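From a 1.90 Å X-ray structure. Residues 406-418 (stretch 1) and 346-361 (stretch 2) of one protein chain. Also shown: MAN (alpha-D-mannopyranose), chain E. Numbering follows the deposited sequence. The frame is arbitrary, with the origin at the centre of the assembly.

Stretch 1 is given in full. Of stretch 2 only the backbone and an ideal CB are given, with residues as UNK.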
# COMPACT_ATOMS: atom_id res chain seq x y z
N ALA A 406 -34.25 -7.48 -11.27
CA ALA A 406 -34.99 -6.25 -11.61
C ALA A 406 -35.09 -6.00 -13.12
O ALA A 406 -36.04 -5.39 -13.57
CB ALA A 406 -34.40 -5.01 -10.94
N GLN A 407 -34.10 -6.41 -13.89
CA GLN A 407 -34.16 -6.26 -15.37
C GLN A 407 -34.71 -7.51 -16.08
O GLN A 407 -34.70 -7.59 -17.27
CB GLN A 407 -32.79 -5.94 -15.90
CG GLN A 407 -32.25 -4.70 -15.25
CD GLN A 407 -30.94 -4.30 -15.83
OE1 GLN A 407 -30.36 -5.01 -16.63
NE2 GLN A 407 -30.47 -3.14 -15.44
N GLY A 408 -35.18 -8.48 -15.32
CA GLY A 408 -35.66 -9.73 -15.89
C GLY A 408 -34.62 -10.51 -16.67
O GLY A 408 -34.95 -11.32 -17.53
N THR A 409 -33.34 -10.31 -16.39
CA THR A 409 -32.37 -11.17 -17.05
C THR A 409 -32.29 -12.51 -16.34
O THR A 409 -32.35 -12.59 -15.15
CB THR A 409 -30.96 -10.56 -17.33
OG1 THR A 409 -29.88 -11.33 -16.75
CG2 THR A 409 -30.89 -9.18 -17.04
N LYS A 410 -32.14 -13.56 -17.12
CA LYS A 410 -32.06 -14.89 -16.59
C LYS A 410 -30.58 -15.16 -16.26
O LYS A 410 -29.70 -14.80 -17.06
CB LYS A 410 -32.55 -15.84 -17.68
CG LYS A 410 -32.89 -17.25 -17.21
CD LYS A 410 -31.77 -18.22 -17.56
CE LYS A 410 -32.00 -19.60 -16.95
NZ LYS A 410 -32.24 -19.56 -15.48
N LEU A 411 -30.32 -15.82 -15.13
CA LEU A 411 -28.95 -16.17 -14.76
C LEU A 411 -28.66 -17.65 -14.87
O LEU A 411 -29.40 -18.46 -14.37
CB LEU A 411 -28.64 -15.69 -13.35
CG LEU A 411 -28.81 -14.19 -13.06
CD1 LEU A 411 -28.77 -13.98 -11.57
CD2 LEU A 411 -27.74 -13.35 -13.72
N VAL A 412 -27.58 -17.98 -15.56
CA VAL A 412 -27.06 -19.29 -15.69
C VAL A 412 -25.74 -19.45 -14.89
O VAL A 412 -24.64 -18.90 -15.25
CB VAL A 412 -26.79 -19.61 -17.18
CG1 VAL A 412 -26.38 -21.09 -17.31
CG2 VAL A 412 -28.01 -19.32 -18.02
N LEU A 413 -25.83 -20.22 -13.80
CA LEU A 413 -24.76 -20.27 -12.82
C LEU A 413 -23.82 -21.43 -13.04
O LEU A 413 -24.24 -22.60 -13.19
CB LEU A 413 -25.37 -20.31 -11.42
CG LEU A 413 -26.33 -19.18 -11.05
CD1 LEU A 413 -26.79 -19.33 -9.62
CD2 LEU A 413 -25.64 -17.84 -11.27
N SER A 414 -22.54 -21.11 -13.13
CA SER A 414 -21.51 -22.10 -13.02
C SER A 414 -20.34 -21.63 -12.08
O SER A 414 -19.25 -21.34 -12.52
CB SER A 414 -20.96 -22.46 -14.39
OG SER A 414 -20.15 -23.57 -14.26
N THR A 415 -20.61 -21.65 -10.78
CA THR A 415 -19.73 -21.01 -9.77
C THR A 415 -18.64 -21.91 -9.19
O THR A 415 -18.29 -21.81 -8.03
CB THR A 415 -20.63 -20.44 -8.69
OG1 THR A 415 -21.45 -21.47 -8.18
CG2 THR A 415 -21.54 -19.43 -9.27
N THR A 416 -18.10 -22.78 -10.03
CA THR A 416 -16.90 -23.53 -9.79
C THR A 416 -15.97 -23.16 -10.93
O THR A 416 -16.35 -22.40 -11.82
CB THR A 416 -17.10 -25.06 -9.79
OG1 THR A 416 -17.27 -25.54 -11.14
CG2 THR A 416 -18.24 -25.45 -9.02
N ASP A 417 -14.77 -23.71 -10.90
CA ASP A 417 -13.81 -23.51 -11.93
C ASP A 417 -13.77 -24.66 -12.94
O ASP A 417 -12.78 -24.81 -13.73
CB ASP A 417 -12.45 -23.31 -11.33
CG ASP A 417 -12.34 -21.95 -10.58
OD1 ASP A 417 -13.12 -21.01 -10.78
OD2 ASP A 417 -11.43 -21.88 -9.81
N SER A 418 -14.81 -25.49 -12.94
CA SER A 418 -14.88 -26.58 -13.99
C SER A 418 -14.98 -25.98 -15.40
O SER A 418 -15.88 -25.18 -15.66
CB SER A 418 -16.13 -27.40 -13.80
OG SER A 418 -16.31 -28.20 -14.97
N UNK A 346 -23.39 -3.10 -18.76
CA UNK A 346 -24.50 -3.98 -19.12
C UNK A 346 -25.80 -3.21 -19.25
O UNK A 346 -26.01 -2.21 -18.56
CB UNK A 346 -24.66 -5.09 -18.08
N UNK A 347 -26.69 -3.68 -20.09
CA UNK A 347 -27.90 -2.92 -20.37
C UNK A 347 -29.03 -3.88 -20.74
O UNK A 347 -29.32 -4.10 -21.91
CB UNK A 347 -27.66 -1.91 -21.49
N UNK A 348 -29.64 -4.48 -19.74
CA UNK A 348 -30.82 -5.33 -19.95
C UNK A 348 -30.60 -6.54 -20.80
O UNK A 348 -31.43 -6.87 -21.65
CB UNK A 348 -31.94 -4.50 -20.58
N UNK A 349 -29.49 -7.26 -20.55
CA UNK A 349 -29.33 -8.51 -21.34
C UNK A 349 -30.44 -9.52 -21.01
O UNK A 349 -31.01 -9.44 -19.95
CB UNK A 349 -27.96 -9.14 -21.07
N UNK A 350 -30.78 -10.40 -21.95
CA UNK A 350 -31.89 -11.35 -21.77
C UNK A 350 -31.42 -12.43 -20.81
O UNK A 350 -32.19 -12.96 -20.03
CB UNK A 350 -32.34 -11.96 -23.10
N UNK A 351 -30.13 -12.75 -20.87
CA UNK A 351 -29.58 -13.81 -20.05
C UNK A 351 -28.09 -13.57 -19.82
O UNK A 351 -27.44 -12.95 -20.68
CB UNK A 351 -29.82 -15.17 -20.70
N UNK A 352 -27.56 -14.09 -18.70
CA UNK A 352 -26.19 -13.84 -18.27
C UNK A 352 -25.67 -15.07 -17.57
O UNK A 352 -26.30 -15.52 -16.64
CB UNK A 352 -26.10 -12.62 -17.36
N UNK A 353 -24.62 -15.68 -18.07
CA UNK A 353 -23.96 -16.76 -17.36
C UNK A 353 -22.94 -16.18 -16.36
O UNK A 353 -22.26 -15.16 -16.67
CB UNK A 353 -23.28 -17.71 -18.35
N UNK A 354 -22.85 -16.79 -15.18
CA UNK A 354 -21.95 -16.31 -14.07
C UNK A 354 -21.03 -17.48 -13.73
O UNK A 354 -21.51 -18.56 -13.28
CB UNK A 354 -22.73 -15.85 -12.84
N UNK A 355 -19.73 -17.32 -14.06
CA UNK A 355 -18.82 -18.45 -14.10
C UNK A 355 -17.58 -18.20 -13.23
O UNK A 355 -16.94 -17.18 -13.34
CB UNK A 355 -18.41 -18.74 -15.54
N UNK A 356 -17.19 -19.20 -12.44
CA UNK A 356 -16.02 -19.12 -11.61
C UNK A 356 -16.36 -19.08 -10.17
O UNK A 356 -17.30 -18.42 -9.80
CB UNK A 356 -15.18 -17.89 -11.98
N UNK A 357 -15.55 -19.72 -9.35
CA UNK A 357 -15.79 -19.74 -7.92
C UNK A 357 -15.56 -18.37 -7.33
O UNK A 357 -16.05 -18.11 -6.28
CB UNK A 357 -14.90 -20.77 -7.23
N UNK A 358 -14.78 -17.52 -8.01
CA UNK A 358 -14.58 -16.12 -7.58
C UNK A 358 -15.88 -15.30 -7.58
O UNK A 358 -15.90 -14.21 -7.04
CB UNK A 358 -13.56 -15.44 -8.49
N UNK A 359 -16.99 -15.81 -8.12
CA UNK A 359 -18.22 -15.07 -8.16
C UNK A 359 -19.01 -15.11 -6.86
O UNK A 359 -19.92 -14.27 -6.69
CB UNK A 359 -19.09 -15.60 -9.30
N UNK A 360 -18.70 -16.09 -6.01
CA UNK A 360 -19.44 -16.38 -4.78
C UNK A 360 -18.55 -16.43 -3.57
O UNK A 360 -17.36 -16.66 -3.69
CB UNK A 360 -20.19 -17.71 -4.91
N UNK A 361 -19.13 -16.17 -2.40
CA UNK A 361 -18.38 -16.29 -1.17
C UNK A 361 -17.92 -17.77 -0.98
O UNK A 361 -18.64 -18.71 -1.38
CB UNK A 361 -19.23 -15.82 0.01
C1 MAN E . -24.80 -9.72 -22.99
C2 MAN E . -25.19 -9.64 -24.48
C3 MAN E . -24.23 -8.85 -25.37
C4 MAN E . -23.79 -7.56 -24.69
C5 MAN E . -23.20 -7.99 -23.38
C6 MAN E . -22.50 -6.85 -22.68
O2 MAN E . -26.40 -8.95 -24.47
O3 MAN E . -24.95 -8.56 -26.54
O4 MAN E . -22.85 -6.81 -25.47
O5 MAN E . -24.20 -8.54 -22.55
O6 MAN E . -23.43 -5.85 -22.31

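Two strands run parallel here, 410-414 beside 351-355, and the ladder of backbone bonds sets the register; the side chains are chosen by the face each CB points to, its neighbours and the backbone angles.

Positions 346 and 347 have no atom of stretch 1 within reach of CB, so stretch 1 leaves them free. They are Leu-346 and Lys-347, and both approach the mannose, Lys-347 CE lying 3.2 Å from its O6.

At 348 phi is positive, 63°, which favours glycine or asparagine but does not exclude others. CB points sideways, with Gln-407 OE1 4.3 Å from it. The residue is Lys-348; its backbone N gives a weak hydrogen bond to Gln-407 OE1 (3.2 Å), while its chain end leads away.

Position 349, at phi -64° and with its N bonded to nothing in stretch 1, tolerates proline, among many others. Pro-349 it is, its CD 4.1 Å from Thr-409 CG2. At 350 CB points away and only the backbone matters: Ala-350 O accepts from Lys-410 N at 3.0 Å.

CB of 351 lies on the sheet face shared with Lys-410 and Val-412, near Lys-410 O; a small or polar side chain fits. Ser-351 is found, its OG bonded elsewhere in the structure.

Position 352 turns to the other face, where Leu-411 CD2 waits at 4.1 Å from the ideal CB. Any mid-sized apolar group would do. In Leu-352, CB packs 3.9 Å from Leu-411 CD2, while its N donates to Lys-410 O (2.8 Å) and its O accepts from Val-412 N (3.0 Å).

At 353, beside Val-412, alanine, valine or serine would all be reasonable. Ala-353 brings CB to 4.2 Å from Val-412 CB.

Position 354 faces Leu-411 and Leu-413, with Thr-415 CG2 a little farther off, so a branched apolar residue is attractive. Ile-354 meets both leucines: its CB is 3.9 Å from Leu-413 CD2, its CG1 4.3 Å from Leu-411 CD2.

Beside Ser-414, 355 could be a beta-branched or a polar residue; Ile-355 places CG1 4.2 Å from Ser-414 CB.

Backbone angles of 111/143 decide 356: a CB would jam against the preceding carbonyl. Gly-356 donates its N to Ser-414 O (3.0 Å).

At 357 the Asp-417 carboxylate invites a donor, such as glutamine, asparagine or lysine. Gln-357 answers twice, N to Asp-417 OD1 (3.1 Å) and NE2 to Asp-417 OD2 (3.2 Å).

Stretch 1 asks little of 358 and 359, which are Asp-358 and Ala-359. CB of 360 points toward Thr-415, suiting an aliphatic chain; Ile-360 CD1 reaches Thr-415 CB at 3.8 Å. Position 361, out of reach, is Asp-361.

Stretch 2 346-361: LKKPASLAIIGQDAID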
# COMPACT_ATOMS: atom_id res chain seq x y z
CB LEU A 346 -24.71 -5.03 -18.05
CG LEU A 346 -23.58 -6.02 -17.70
CD1 LEU A 346 -23.94 -6.84 -16.48
CD2 LEU A 346 -23.30 -6.92 -18.87
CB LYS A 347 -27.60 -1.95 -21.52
CG LYS A 347 -27.10 -2.66 -22.76
CD LYS A 347 -25.75 -2.20 -23.36
CE LYS A 347 -24.95 -3.45 -23.74
NZ LYS A 347 -23.91 -3.49 -24.82
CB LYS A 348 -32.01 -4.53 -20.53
CG LYS A 348 -32.36 -3.33 -19.68
CD LYS A 348 -33.69 -2.73 -20.09
CE LYS A 348 -34.04 -1.57 -19.17
NZ LYS A 348 -34.60 -0.45 -19.96
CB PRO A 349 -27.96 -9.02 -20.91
CG PRO A 349 -27.70 -8.38 -19.59
CD PRO A 349 -28.46 -7.09 -19.52
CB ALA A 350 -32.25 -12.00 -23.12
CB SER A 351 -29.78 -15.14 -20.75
OG SER A 351 -29.16 -15.09 -21.99
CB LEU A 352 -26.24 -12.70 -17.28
CG LEU A 352 -25.28 -11.55 -17.22
CD1 LEU A 352 -24.75 -11.04 -18.55
CD2 LEU A 352 -25.98 -10.43 -16.44
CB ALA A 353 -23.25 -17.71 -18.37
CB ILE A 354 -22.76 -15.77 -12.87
CG1 ILE A 354 -23.69 -14.64 -13.32
CG2 ILE A 354 -21.87 -15.38 -11.68
CD1 ILE A 354 -23.08 -13.31 -13.72
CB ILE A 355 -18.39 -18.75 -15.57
CG1 ILE A 355 -19.62 -19.01 -16.42
CG2 ILE A 355 -17.39 -19.89 -15.66
CD1 ILE A 355 -19.40 -18.78 -17.88
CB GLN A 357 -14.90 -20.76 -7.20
CG GLN A 357 -13.43 -20.55 -7.26
CD GLN A 357 -12.71 -21.37 -6.24
OE1 GLN A 357 -13.17 -21.50 -5.07
NE2 GLN A 357 -11.64 -21.99 -6.66
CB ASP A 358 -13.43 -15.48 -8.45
CG ASP A 358 -13.16 -13.99 -8.11
OD1 ASP A 358 -12.79 -13.75 -6.95
OD2 ASP A 358 -13.22 -13.11 -9.01
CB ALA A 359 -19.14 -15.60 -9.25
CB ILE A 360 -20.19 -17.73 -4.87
CG1 ILE A 360 -19.19 -18.87 -5.12
CG2 ILE A 360 -21.31 -17.59 -5.90
CD1 ILE A 360 -19.79 -20.25 -5.04
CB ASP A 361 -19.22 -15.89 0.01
CG ASP A 361 -19.29 -14.36 0.21
OD1 ASP A 361 -18.53 -13.64 -0.43
OD2 ASP A 361 -20.08 -13.92 1.01
O HOH W 1 -12.74 -18.34 -10.16
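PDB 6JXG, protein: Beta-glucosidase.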